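Local coordinates for isocitrate dehydrogenase [NAD] subunit 2 (Saccharomyces cerevisiae, PDB 3BLX), which catalyses the NAD(+)-dependent oxidative decarboxylation of isocitrate to 2-oxoglutarate in the citric acid cycle, and also binds the 5'-untranslated leaders of mitochondrial mRNAs, at residues S76-L81 / K105-F110; Y22-I27 / N307-T312; T67-P72 / L101-T106. All coordinates share one frame; numbering follows the deposited sequence.

Overall arrangement
From the N terminus, the chain first lays down Y22-I27, whose partner N307-T312 comes only after some 280 residues; contact 2 therefore closes a very long loop containing both other contacts, and brings strand 22-23 to the end of helix 296-309 and the turn after it. Inside it, T67-P72 runs from strand 66-68 into the start of helix 71-80, and S76-L81 holds that helix's C-terminal part. Contacts 3 and 1 cross along the chain, their second ends overlapping at K105 and T106, and tie helix 99-107 to strand 66-68 with its following loop and to helix 71-80. Contacts 1 and 2 meet where the hydroxyl of S25 bonds to S76 and N80; contacts 2 and 3 do not touch.

Contact 1 (S76-L81 / K105-F110); sequences SITKNL and KTFGLF
I77 and F107 carry the contact, which is apolar, their side chains crossing at about a right angle. The tip of the isoleucine, CD1, sits 3.8 Å from CZ of the F107 ring, while its branch point CB lies 4.0 Å from CE2. The second branch, the methyl CG2 of I77, stands over one ring face but is offset toward the rim, 4.1 Å above the plane. With CG of F107 anti to its own carbonyl carbon (chi1 -60°), the ring is carried out from helix 99-107 toward helix 71-80.

Polar groups frame the ring without bonding across the contact. T78 OG1 comes to the ring edge, near its plane, 4.2 Å from CE2 of F107; its hydrogen bond goes back to V74 O in the preceding turn of its own helix. T106, the residue before F107, has its OG1 modelled over the centre of the opposite face, though the rotation of that side chain is uncertain. Replacing F107 with an alanine would probably open a gap between the two helices and leave I77 without its aromatic neighbour.

Backbone bonds close the two helices just beyond the touching residues. L81 N bonds to I77 O as helix 71-80 finishes, and G108, at positive phi, forms a Schellman motif that turns the chain into strand 109-117. The arrangement is thus helix-against-helix packing in the isocitrate/isopropylmalate dehydrogenase fold, each helix leading into a strand of the mixed sheet, with F107 about 7 Å, side chain to side chain, from R104, a substrate-binding residue by similarity.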
ATOM      1  N   SER B  76     -38.784 -18.447  37.200  1.00 59.15           N
ATOM      2  CA  SER B  76     -38.364 -18.659  38.574  1.00 66.09           C
ATOM      3  C   SER B  76     -38.040 -17.354  39.318  1.00 79.71           C
ATOM      4  O   SER B  76     -38.466 -17.151  40.453  1.00 72.94           O
ATOM      5  CB  SER B  76     -37.150 -19.581  38.593  1.00 73.26           C
ATOM      6  OG  SER B  76     -36.591 -19.641  39.890  1.00 82.31           O
ATOM      7  N   ILE B  77     -37.277 -16.477  38.674  1.00 87.12           N
ATOM      8  CA  ILE B  77     -36.815 -15.249  39.306  1.00 64.11           C
ATOM      9  C   ILE B  77     -37.908 -14.194  39.300  1.00 64.57           C
ATOM     10  O   ILE B  77     -38.036 -13.450  40.255  1.00 62.84           O
ATOM     11  CB  ILE B  77     -35.549 -14.709  38.617  1.00 65.94           C
ATOM     12  CG1 ILE B  77     -34.441 -15.748  38.679  1.00 55.74           C
ATOM     13  CG2 ILE B  77     -35.076 -13.465  39.285  1.00 59.39           C
ATOM     14  CD1 ILE B  77     -33.207 -15.331  37.977  1.00 55.39           C
ATOM     15  N   THR B  78     -38.704 -14.133  38.232  1.00 63.90           N
ATOM     16  CA  THR B  78     -39.816 -13.182  38.159  1.00 64.51           C
ATOM     17  C   THR B  78     -40.818 -13.459  39.275  1.00 80.06           C
ATOM     18  O   THR B  78     -41.478 -12.549  39.795  1.00 67.74           O
ATOM     19  CB  THR B  78     -40.563 -13.261  36.812  1.00 69.07           C
ATOM     20  OG1 THR B  78     -39.656 -12.998  35.734  1.00 68.49           O
ATOM     21  CG2 THR B  78     -41.710 -12.250  36.772  1.00 61.13           C
ATOM     22  N   LYS B  79     -40.924 -14.730  39.635  1.00 83.64           N
ATOM     23  CA  LYS B  79     -41.862 -15.162  40.655  1.00 78.47           C
ATOM     24  C   LYS B  79     -41.328 -14.909  42.055  1.00 79.10           C
ATOM     25  O   LYS B  79     -42.055 -14.423  42.912  1.00 67.08           O
ATOM     26  CB  LYS B  79     -42.169 -16.649  40.499  1.00 90.47           C
ATOM     27  CG  LYS B  79     -43.061 -17.218  41.610  1.00 93.00           C
ATOM     28  CD  LYS B  79     -42.697 -18.671  41.935  1.00 88.34           C
ATOM     29  CE  LYS B  79     -42.517 -19.509  40.665  1.00101.13           C
ATOM     30  NZ  LYS B  79     -41.734 -20.758  40.924  1.00 99.97           N
ATOM     31  N   ASN B  80     -40.065 -15.257  42.287  1.00 77.08           N
ATOM     32  CA  ASN B  80     -39.467 -15.136  43.617  1.00 74.19           C
ATOM     33  C   ASN B  80     -39.097 -13.703  43.996  1.00 76.71           C
ATOM     34  O   ASN B  80     -39.063 -13.357  45.181  1.00 68.32           O
ATOM     35  CB  ASN B  80     -38.233 -16.022  43.723  1.00 75.25           C
ATOM     36  CG  ASN B  80     -38.560 -17.483  43.581  1.00 87.79           C
ATOM     37  OD1 ASN B  80     -39.717 -17.885  43.693  1.00 94.70           O
ATOM     38  ND2 ASN B  80     -37.543 -18.292  43.329  1.00 88.45           N
ATOM     39  N   LEU B  81     -38.816 -12.884  42.982  1.00 73.84           N
ATOM     40  CA  LEU B  81     -38.493 -11.460  43.153  1.00 65.81           C
ATOM     41  C   LEU B  81     -37.094 -11.216  43.739  1.00 63.60           C
ATOM     42  O   LEU B  81     -36.661 -10.063  43.875  1.00 50.27           O
ATOM     43  CB  LEU B  81     -39.558 -10.740  43.989  1.00 66.61           C
ATOM     44  CG  LEU B  81     -41.002 -10.721  43.478  1.00 70.90           C
ATOM     45  CD1 LEU B  81     -41.839  -9.781  44.325  1.00 68.14           C
ATOM     46  CD2 LEU B  81     -41.090 -10.334  42.001  1.00 57.93           C
ATOM     47  N   LYS B 105     -31.059  -6.223  31.674  1.00 56.68           N
ATOM     48  CA  LYS B 105     -32.095  -5.754  30.766  1.00 62.81           C
ATOM     49  C   LYS B 105     -33.411  -6.505  30.956  1.00 65.33           C
ATOM     50  O   LYS B 105     -34.478  -5.883  31.001  1.00 48.91           O
ATOM     51  CB  LYS B 105     -31.633  -5.809  29.306  1.00 63.50           C
ATOM     52  CG  LYS B 105     -31.262  -4.453  28.725  1.00 65.13           C
ATOM     53  CD  LYS B 105     -31.137  -4.483  27.214  1.00 72.99           C
ATOM     54  CE  LYS B 105     -30.892  -3.085  26.671  1.00 91.36           C
ATOM     55  NZ  LYS B 105     -30.407  -3.129  25.268  1.00 99.35           N
ATOM     56  N   THR B 106     -33.341  -7.829  31.092  1.00 52.13           N
ATOM     57  CA  THR B 106     -34.559  -8.622  31.222  1.00 54.35           C
ATOM     58  C   THR B 106     -35.302  -8.417  32.549  1.00 54.93           C
ATOM     59  O   THR B 106     -36.526  -8.440  32.566  1.00 67.31           O
ATOM     60  CB  THR B 106     -34.348 -10.143  30.946  1.00 55.65           C
ATOM     61  OG1 THR B 106     -34.037 -10.827  32.158  1.00 56.40           O
ATOM     62  CG2 THR B 106     -33.248 -10.398  29.917  1.00 41.64           C
ATOM     63  N   PHE B 107     -34.581  -8.180  33.643  1.00 53.48           N
ATOM     64  CA  PHE B 107     -35.214  -8.013  34.963  1.00 49.43           C
ATOM     65  C   PHE B 107     -35.422  -6.580  35.418  1.00 47.13           C
ATOM     66  O   PHE B 107     -35.863  -6.351  36.545  1.00 41.26           O
ATOM     67  CB  PHE B 107     -34.450  -8.781  36.041  1.00 50.91           C
ATOM     68  CG  PHE B 107     -34.378 -10.242  35.771  1.00 56.26           C
ATOM     69  CD1 PHE B 107     -33.163 -10.858  35.557  1.00 59.74           C
ATOM     70  CD2 PHE B 107     -35.538 -10.995  35.677  1.00 62.51           C
ATOM     71  CE1 PHE B 107     -33.097 -12.213  35.265  1.00 69.42           C
ATOM     72  CE2 PHE B 107     -35.482 -12.347  35.396  1.00 65.77           C
ATOM     73  CZ  PHE B 107     -34.259 -12.958  35.186  1.00 62.31           C
ATOM     74  N   GLY B 108     -35.111  -5.629  34.542  1.00 43.47           N
ATOM     75  CA  GLY B 108     -35.327  -4.224  34.818  1.00 38.83           C
ATOM     76  C   GLY B 108     -34.452  -3.688  35.930  1.00 50.13           C
ATOM     77  O   GLY B 108     -34.903  -2.840  36.715  1.00 52.24           O
ATOM     78  N   LEU B 109     -33.211  -4.183  36.002  1.00 35.38           N
ATOM     79  CA  LEU B 109     -32.258  -3.744  37.020  1.00 47.99           C
ATOM     80  C   LEU B 109     -31.614  -2.417  36.642  1.00 44.19           C
ATOM     81  O   LEU B 109     -30.917  -2.330  35.644  1.00 53.39           O
ATOM     82  CB  LEU B 109     -31.179  -4.798  37.233  1.00 36.68           C
ATOM     83  CG  LEU B 109     -31.691  -6.222  37.390  1.00 49.15           C
ATOM     84  CD1 LEU B 109     -30.530  -7.163  37.604  1.00 39.20           C
ATOM     85  CD2 LEU B 109     -32.698  -6.341  38.529  1.00 46.00           C
ATOM     86  N   PHE B 110     -31.834  -1.389  37.447  1.00 45.25           N
ATOM     87  CA  PHE B 110     -31.400  -0.060  37.065  1.00 51.28           C
ATOM     88  C   PHE B 110     -30.287   0.472  37.971  1.00 46.13           C
ATOM     89  O   PHE B 110     -29.526   1.352  37.572  1.00 65.28           O
ATOM     90  CB  PHE B 110     -32.597   0.900  37.013  1.00 43.59           C
ATOM     91  CG  PHE B 110     -33.293   1.052  38.325  1.00 52.82           C
ATOM     92  CD1 PHE B 110     -32.818   1.947  39.271  1.00 42.04           C
ATOM     93  CD2 PHE B 110     -34.404   0.283  38.628  1.00 44.59           C
ATOM     94  CE1 PHE B 110     -33.446   2.074  40.503  1.00 57.02           C
ATOM     95  CE2 PHE B 110     -35.042   0.413  39.858  1.00 62.80           C
ATOM     96  CZ  PHE B 110     -34.562   1.307  40.795  1.00 51.25           C
TER

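Contact 2 (Y22-I27 / N307-T312); sequences YTVSFI and NHMGLT
Y22 and L311 lie alongside each other, pointing opposite ways, the tyrosine ring offering CE1 to the CD2 methyl of the leucine at 3.9 Å. The methyl comes in at a slant, neither over the face nor at the edge. Beside this pair, V24 and M309 meet at an intermediate angle, and the touching atoms are the valine CG2 and the methionine SD, 4.0 Å apart. With CG1 of V24 anti to the backbone N (chi1 172°), CG2 is the branch left to meet the sulfur. In M309, CG anti to the carbonyl carbon (chi1 -76°) and an extended chi2 carry SD to the valine; the bend at chi3 then sets where the terminal CE points.

The pairs lie where strand 22-23 and the residues just after it pass the end of helix 296-309 and the turn leading to helix 312-326, in the part of the isocitrate/isopropylmalate dehydrogenase fold where strand 22-23 runs parallel to strand 51-52. I51 of that second strand touches V24, M309 and L311, so it joins the two side-chain pairs into one apolar patch; P15 lies against Y22 and Y11 against M309.

L311 is presented by a tight change of direction. After M309 the chain leaves helical geometry at G310 with positive phi, and L311 is the centre of an inverse gamma turn, closed by a weak bond from T312 N to G310 O, as well as the N-cap of helix 312-326. The hydroxyl of T312 also donates to G310 O, at 3.2 Å from OG1, reaching the oxygen from above the carbonyl plane.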
ATOM      1  N   TYR B  22     -39.490 -18.350  52.767  1.00100.96           N
ATOM      2  CA  TYR B  22     -39.404 -17.542  51.551  1.00 91.59           C
ATOM      3  C   TYR B  22     -38.684 -18.280  50.422  1.00 94.50           C
ATOM      4  O   TYR B  22     -37.665 -18.939  50.649  1.00 92.24           O
ATOM      5  CB  TYR B  22     -38.658 -16.240  51.836  1.00 81.61           C
ATOM      6  CG  TYR B  22     -39.386 -15.285  52.743  1.00 81.92           C
ATOM      7  CD1 TYR B  22     -39.073 -15.204  54.100  1.00 84.31           C
ATOM      8  CD2 TYR B  22     -40.375 -14.453  52.246  1.00 82.10           C
ATOM      9  CE1 TYR B  22     -39.732 -14.326  54.930  1.00 80.30           C
ATOM     10  CE2 TYR B  22     -41.042 -13.572  53.070  1.00 88.52           C
ATOM     11  CZ  TYR B  22     -40.719 -13.514  54.410  1.00 89.94           C
ATOM     12  OH  TYR B  22     -41.384 -12.633  55.229  1.00 90.42           O
ATOM     13  N   THR B  23     -39.212 -18.159  49.206  1.00 76.83           N
ATOM     14  CA  THR B  23     -38.558 -18.720  48.027  1.00 87.57           C
ATOM     15  C   THR B  23     -37.502 -17.761  47.461  1.00 90.07           C
ATOM     16  O   THR B  23     -37.788 -16.586  47.224  1.00 82.01           O
ATOM     17  CB  THR B  23     -39.587 -19.063  46.931  1.00 96.02           C
ATOM     18  OG1 THR B  23     -40.679 -18.132  46.988  1.00 88.63           O
ATOM     19  CG2 THR B  23     -40.125 -20.465  47.133  1.00 97.32           C
ATOM     20  N   VAL B  24     -36.289 -18.269  47.249  1.00 82.47           N
ATOM     21  CA  VAL B  24     -35.177 -17.491  46.701  1.00 66.90           C
ATOM     22  C   VAL B  24     -34.400 -18.232  45.587  1.00 73.09           C
ATOM     23  O   VAL B  24     -33.772 -19.257  45.843  1.00 71.40           O
ATOM     24  CB  VAL B  24     -34.193 -17.102  47.820  1.00 71.55           C
ATOM     25  CG1 VAL B  24     -32.945 -16.465  47.234  1.00 75.12           C
ATOM     26  CG2 VAL B  24     -34.855 -16.169  48.816  1.00 67.19           C
ATOM     27  N   SER B  25     -34.433 -17.707  44.361  1.00 71.07           N
ATOM     28  CA  SER B  25     -33.705 -18.315  43.246  1.00 62.67           C
ATOM     29  C   SER B  25     -32.221 -18.319  43.561  1.00 55.31           C
ATOM     30  O   SER B  25     -31.758 -17.489  44.325  1.00 57.55           O
ATOM     31  CB  SER B  25     -33.963 -17.545  41.956  1.00 51.73           C
ATOM     32  OG  SER B  25     -35.336 -17.504  41.626  1.00 54.00           O
ATOM     33  N   PHE B  26     -31.463 -19.244  42.992  1.00 58.73           N
ATOM     34  CA  PHE B  26     -30.036 -19.235  43.262  1.00 64.88           C
ATOM     35  C   PHE B  26     -29.096 -18.858  42.098  1.00 89.63           C
ATOM     36  O   PHE B  26     -28.612 -17.732  42.038  1.00 98.20           O
ATOM     37  CB  PHE B  26     -29.583 -20.518  43.927  1.00 69.84           C
ATOM     38  CG  PHE B  26     -28.474 -20.305  44.900  1.00 70.67           C
ATOM     39  CD1 PHE B  26     -28.738 -20.203  46.248  1.00 67.28           C
ATOM     40  CD2 PHE B  26     -27.169 -20.161  44.468  1.00 83.42           C
ATOM     41  CE1 PHE B  26     -27.721 -19.987  47.154  1.00 67.58           C
ATOM     42  CE2 PHE B  26     -26.143 -19.937  45.368  1.00 68.96           C
ATOM     43  CZ  PHE B  26     -26.421 -19.852  46.715  1.00 70.50           C
ATOM     44  N   ILE B  27     -28.829 -19.784  41.185  1.00 76.75           N
ATOM     45  CA  ILE B  27     -27.802 -19.561  40.168  1.00 77.53           C
ATOM     46  C   ILE B  27     -26.459 -19.709  40.831  1.00 61.65           C
ATOM     47  O   ILE B  27     -25.833 -18.730  41.187  1.00 55.03           O
ATOM     48  CB  ILE B  27     -27.836 -18.150  39.528  1.00 54.09           C
ATOM     49  CG1 ILE B  27     -29.252 -17.741  39.145  1.00 54.25           C
ATOM     50  CG2 ILE B  27     -26.874 -18.078  38.321  1.00 51.70           C
ATOM     51  CD1 ILE B  27     -29.358 -16.335  38.648  1.00 44.78           C
ATOM     52  N   ASN B 307     -31.244  -8.236  54.313  1.00 59.48           N
ATOM     53  CA  ASN B 307     -31.656  -6.860  54.581  1.00 61.81           C
ATOM     54  C   ASN B 307     -32.651  -6.304  53.572  1.00 65.57           C
ATOM     55  O   ASN B 307     -33.429  -5.422  53.889  1.00 70.82           O
ATOM     56  CB  ASN B 307     -30.445  -5.929  54.658  1.00 50.99           C
ATOM     57  CG  ASN B 307     -29.749  -5.988  55.999  1.00 71.70           C
ATOM     58  OD1 ASN B 307     -30.398  -5.988  57.046  1.00 80.84           O
ATOM     59  ND2 ASN B 307     -28.419  -6.038  55.979  1.00 66.03           N
ATOM     60  N   HIS B 308     -32.622  -6.802  52.349  1.00 59.73           N
ATOM     61  CA  HIS B 308     -33.524  -6.280  51.333  1.00 74.05           C
ATOM     62  C   HIS B 308     -34.891  -6.943  51.502  1.00 79.87           C
ATOM     63  O   HIS B 308     -35.929  -6.409  51.067  1.00 71.42           O
ATOM     64  CB  HIS B 308     -32.929  -6.488  49.928  1.00 57.11           C
ATOM     65  CG  HIS B 308     -33.866  -6.150  48.807  1.00 59.84           C
ATOM     66  ND1 HIS B 308     -34.313  -7.090  47.902  1.00 62.23           N
ATOM     67  CD2 HIS B 308     -34.441  -4.982  48.444  1.00 71.27           C
ATOM     68  CE1 HIS B 308     -35.124  -6.519  47.029  1.00 47.70           C
ATOM     69  NE2 HIS B 308     -35.219  -5.238  47.337  1.00 74.30           N
ATOM     70  N   MET B 309     -34.871  -8.096  52.171  1.00 77.99           N
ATOM     71  CA  MET B 309     -36.065  -8.904  52.372  1.00 81.66           C
ATOM     72  C   MET B 309     -36.755  -8.569  53.694  1.00 92.46           C
ATOM     73  O   MET B 309     -37.957  -8.784  53.844  1.00 93.97           O
ATOM     74  CB  MET B 309     -35.726 -10.397  52.286  1.00 69.84           C
ATOM     75  CG  MET B 309     -35.503 -10.889  50.865  1.00 72.37           C
ATOM     76  SD  MET B 309     -35.189 -12.655  50.731  1.00 85.08           S
ATOM     77  CE  MET B 309     -33.833 -12.822  51.869  1.00 63.47           C
ATOM     78  N   GLY B 310     -36.002  -8.027  54.649  1.00 81.74           N
ATOM     79  CA  GLY B 310     -36.569  -7.640  55.931  1.00 79.19           C
ATOM     80  C   GLY B 310     -36.099  -8.500  57.093  1.00 85.19           C
ATOM     81  O   GLY B 310     -36.341  -8.177  58.252  1.00 83.73           O
ATOM     82  N   LEU B 311     -35.429  -9.602  56.776  1.00 73.51           N
ATOM     83  CA  LEU B 311     -34.858 -10.483  57.783  1.00 75.18           C
ATOM     84  C   LEU B 311     -33.619  -9.857  58.417  1.00 78.74           C
ATOM     85  O   LEU B 311     -32.531 -10.431  58.361  1.00 68.58           O
ATOM     86  CB  LEU B 311     -34.495 -11.824  57.156  1.00 71.67           C
ATOM     87  CG  LEU B 311     -35.527 -12.404  56.184  1.00 83.50           C
ATOM     88  CD1 LEU B 311     -35.046 -13.739  55.629  1.00100.07           C
ATOM     89  CD2 LEU B 311     -36.891 -12.560  56.838  1.00 79.70           C
ATOM     90  N   THR B 312     -33.798  -8.685  59.024  1.00 80.49           N
ATOM     91  CA  THR B 312     -32.714  -7.930  59.654  1.00 76.37           C
ATOM     92  C   THR B 312     -31.995  -8.713  60.759  1.00 90.84           C
ATOM     93  O   THR B 312     -30.775  -8.595  60.919  1.00 84.24           O
ATOM     94  CB  THR B 312     -33.239  -6.609  60.273  1.00 91.96           C
ATOM     95  OG1 THR B 312     -34.227  -6.023  59.416  1.00 78.34           O
ATOM     96  CG2 THR B 312     -32.091  -5.614  60.510  1.00 79.43           C
TER

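Contact 3 (T67-P72 / L101-T106)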
ATOM      1  N   THR B  67     -28.658 -12.419  22.340  1.00 99.77           N
ATOM      2  CA  THR B  67     -28.581 -13.278  23.528  1.00 95.24           C
ATOM      3  C   THR B  67     -29.804 -13.114  24.435  1.00 87.80           C
ATOM      4  O   THR B  67     -30.198 -12.002  24.786  1.00 80.87           O
ATOM      5  CB  THR B  67     -27.272 -13.081  24.339  1.00 72.93           C
ATOM      6  OG1 THR B  67     -27.153 -11.718  24.745  1.00 94.16           O
ATOM      7  CG2 THR B  67     -26.069 -13.442  23.498  1.00 86.79           C
ATOM      8  N   THR B  68     -30.415 -14.241  24.781  1.00 85.26           N
ATOM      9  CA  THR B  68     -31.634 -14.260  25.578  1.00 84.01           C
ATOM     10  C   THR B  68     -31.455 -15.181  26.793  1.00 77.32           C
ATOM     11  O   THR B  68     -30.651 -16.106  26.791  1.00 73.36           O
ATOM     12  CB  THR B  68     -32.888 -14.684  24.728  1.00 94.24           C
ATOM     13  OG1 THR B  68     -33.306 -13.604  23.871  1.00 89.76           O
ATOM     14  CG2 THR B  68     -34.063 -15.086  25.628  1.00 77.01           C
ATOM     15  N   ILE B  69     -32.201 -14.906  27.849  1.00 86.94           N
ATOM     16  CA  ILE B  69     -32.065 -15.662  29.076  1.00 78.35           C
ATOM     17  C   ILE B  69     -33.124 -16.755  29.125  1.00 78.44           C
ATOM     18  O   ILE B  69     -34.302 -16.486  28.924  1.00 82.58           O
ATOM     19  CB  ILE B  69     -32.180 -14.718  30.291  1.00 94.96           C
ATOM     20  CG1 ILE B  69     -32.126 -15.510  31.594  1.00 75.91           C
ATOM     21  CG2 ILE B  69     -33.421 -13.831  30.175  1.00103.84           C
ATOM     22  CD1 ILE B  69     -30.728 -15.885  31.958  1.00 89.09           C
ATOM     23  N   PRO B  70     -32.698 -18.003  29.369  1.00 89.03           N
ATOM     24  CA  PRO B  70     -33.566 -19.189  29.405  1.00 89.41           C
ATOM     25  C   PRO B  70     -34.866 -18.976  30.178  1.00 92.25           C
ATOM     26  O   PRO B  70     -34.852 -18.342  31.235  1.00 97.02           O
ATOM     27  CB  PRO B  70     -32.699 -20.219  30.126  1.00 79.80           C
ATOM     28  CG  PRO B  70     -31.320 -19.869  29.730  1.00 75.59           C
ATOM     29  CD  PRO B  70     -31.288 -18.359  29.598  1.00 97.07           C
ATOM     30  N   ASP B  71     -35.967 -19.522  29.668  1.00 87.64           N
ATOM     31  CA  ASP B  71     -37.296 -19.310  30.259  1.00 95.36           C
ATOM     32  C   ASP B  71     -37.504 -19.966  31.642  1.00 85.22           C
ATOM     33  O   ASP B  71     -38.236 -19.439  32.483  1.00 78.53           O
ATOM     34  CB  ASP B  71     -38.402 -19.742  29.277  1.00100.62           C
ATOM     35  CG  ASP B  71     -39.714 -18.979  29.483  1.00117.92           C
ATOM     36  OD1 ASP B  71     -39.672 -17.737  29.657  1.00102.17           O
ATOM     37  OD2 ASP B  71     -40.791 -19.626  29.456  1.00115.50           O
ATOM     38  N   PRO B  72     -36.877 -21.127  31.877  1.00 88.84           N
ATOM     39  CA  PRO B  72     -36.923 -21.737  33.213  1.00 78.86           C
ATOM     40  C   PRO B  72     -36.497 -20.753  34.317  1.00 89.03           C
ATOM     41  O   PRO B  72     -37.223 -20.574  35.309  1.00 73.73           O
ATOM     42  CB  PRO B  72     -35.905 -22.876  33.109  1.00 73.90           C
ATOM     43  CG  PRO B  72     -35.898 -23.239  31.671  1.00 86.13           C
ATOM     44  CD  PRO B  72     -36.179 -21.978  30.897  1.00 88.07           C
ATOM     45  N   LEU B 101     -25.060  -8.135  31.004  1.00 70.25           N
ATOM     46  CA  LEU B 101     -25.822  -7.050  30.411  1.00 78.79           C
ATOM     47  C   LEU B 101     -27.264  -7.466  30.086  1.00 74.36           C
ATOM     48  O   LEU B 101     -28.191  -6.672  30.252  1.00 75.68           O
ATOM     49  CB  LEU B 101     -25.095  -6.470  29.189  1.00 79.59           C
ATOM     50  CG  LEU B 101     -25.513  -5.087  28.667  1.00 83.26           C
ATOM     51  CD1 LEU B 101     -26.551  -5.201  27.560  1.00 76.58           C
ATOM     52  CD2 LEU B 101     -25.997  -4.163  29.796  1.00 81.87           C
ATOM     53  N   THR B 102     -27.466  -8.706  29.642  1.00 58.54           N
ATOM     54  CA  THR B 102     -28.823  -9.168  29.331  1.00 68.58           C
ATOM     55  C   THR B 102     -29.589  -9.477  30.595  1.00 63.94           C
ATOM     56  O   THR B 102     -30.808  -9.339  30.652  1.00 65.31           O
ATOM     57  CB  THR B 102     -28.860 -10.423  28.424  1.00 64.75           C
ATOM     58  OG1 THR B 102     -27.548 -10.960  28.295  1.00 65.87           O
ATOM     59  CG2 THR B 102     -29.354 -10.063  27.050  1.00 84.99           C
ATOM     60  N   LEU B 103     -28.862  -9.911  31.612  1.00 64.97           N
ATOM     61  CA  LEU B 103     -29.460 -10.146  32.914  1.00 53.65           C
ATOM     62  C   LEU B 103     -30.132  -8.868  33.425  1.00 56.57           C
ATOM     63  O   LEU B 103     -31.279  -8.896  33.829  1.00 51.41           O
ATOM     64  CB  LEU B 103     -28.387 -10.633  33.887  1.00 54.57           C
ATOM     65  CG  LEU B 103     -28.684 -11.892  34.692  1.00 50.98           C
ATOM     66  CD1 LEU B 103     -29.473 -12.873  33.869  1.00 59.13           C
ATOM     67  CD2 LEU B 103     -27.390 -12.524  35.164  1.00 48.89           C
ATOM     68  N   ARG B 104     -29.423  -7.741  33.375  1.00 56.38           N
ATOM     69  CA  ARG B 104     -29.969  -6.461  33.832  1.00 54.25           C
ATOM     70  C   ARG B 104     -31.133  -5.972  32.977  1.00 54.50           C
ATOM     71  O   ARG B 104     -32.071  -5.371  33.484  1.00 53.65           O
ATOM     72  CB  ARG B 104     -28.878  -5.378  33.883  1.00 50.70           C
ATOM     73  CG  ARG B 104     -27.632  -5.814  34.655  1.00 81.76           C
ATOM     74  CD  ARG B 104     -26.727  -4.661  35.066  1.00 71.56           C
ATOM     75  NE  ARG B 104     -25.330  -5.067  35.018  1.00 79.28           N
ATOM     76  CZ  ARG B 104     -24.523  -4.786  33.994  1.00105.11           C
ATOM     77  NH1 ARG B 104     -24.987  -4.091  32.960  1.00 91.60           N
ATOM     78  NH2 ARG B 104     -23.256  -5.192  34.006  1.00109.73           N
ATOM     79  N   LYS B 105     -31.059  -6.223  31.674  1.00 56.68           N
ATOM     80  CA  LYS B 105     -32.095  -5.754  30.766  1.00 62.81           C
ATOM     81  C   LYS B 105     -33.411  -6.505  30.956  1.00 65.33           C
ATOM     82  O   LYS B 105     -34.478  -5.883  31.001  1.00 48.91           O
ATOM     83  CB  LYS B 105     -31.633  -5.809  29.306  1.00 63.50           C
ATOM     84  CG  LYS B 105     -31.262  -4.453  28.725  1.00 65.13           C
ATOM     85  CD  LYS B 105     -31.137  -4.483  27.214  1.00 72.99           C
ATOM     86  CE  LYS B 105     -30.892  -3.085  26.671  1.00 91.36           C
ATOM     87  NZ  LYS B 105     -30.407  -3.129  25.268  1.00 99.35           N
ATOM     88  N   THR B 106     -33.341  -7.829  31.092  1.00 52.13           N
ATOM     89  CA  THR B 106     -34.559  -8.622  31.222  1.00 54.35           C
ATOM     90  C   THR B 106     -35.302  -8.417  32.549  1.00 54.93           C
ATOM     91  O   THR B 106     -36.526  -8.440  32.566  1.00 67.31           O
ATOM     92  CB  THR B 106     -34.348 -10.143  30.946  1.00 55.65           C
ATOM     93  OG1 THR B 106     -34.037 -10.827  32.158  1.00 56.40           O
ATOM     94  CG2 THR B 106     -33.248 -10.398  29.917  1.00 41.64           C
TER
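I69 meets two side chains of helix 99-107, using a different branch for each. Its CD1 methyl touches CD1 of L103 at 3.8 Å, and its CG2 methyl faces T106, with CB of that threonine 3.9 Å away. In both pairs the side chains cross at about a right angle. CG1 of I69 is anti to the backbone N (chi1 176°), and a bend at chi2 (79°) turns CD1 to the leucine, while CG2 is left to face T106. The rotation of the whole T106 side chain is uncertain, so the general approach of the two residues says more than their closest distance. L103 starts out along the flank of the helix and only its end swings in to the isoleucine. T67 and T102 form a third pair: the methyl CG2 of T102 turns to T67, 3.6 Å from its OG1 and also close to its backbone oxygen. No hydrogen bond crosses the contact, which rests on branched aliphatic groups and methyls.

Around these groups, V58 touches I69 and R97 lies against T67 and T102. The bond from T102 OG1 to S98 O, one turn earlier in the chain, is consistent with CG2 being turned to T67. T102, L103 and T106 fall on one side of the helix, whereas R104, which probably binds substrate, reaches N137 and Y142, a residue probably critical for catalysis; helix 99-107 thus probably borders the active site.

T67 of strand 66-68, which pairs antiparallel with strand 61-63, and I69 in the loop after it lie against helix 99-107. From I69 the chain passes P70, the N-cap of helix 71-80, and strand 140-148 meets helix 99-107 through Y142, which touches L101 and R104.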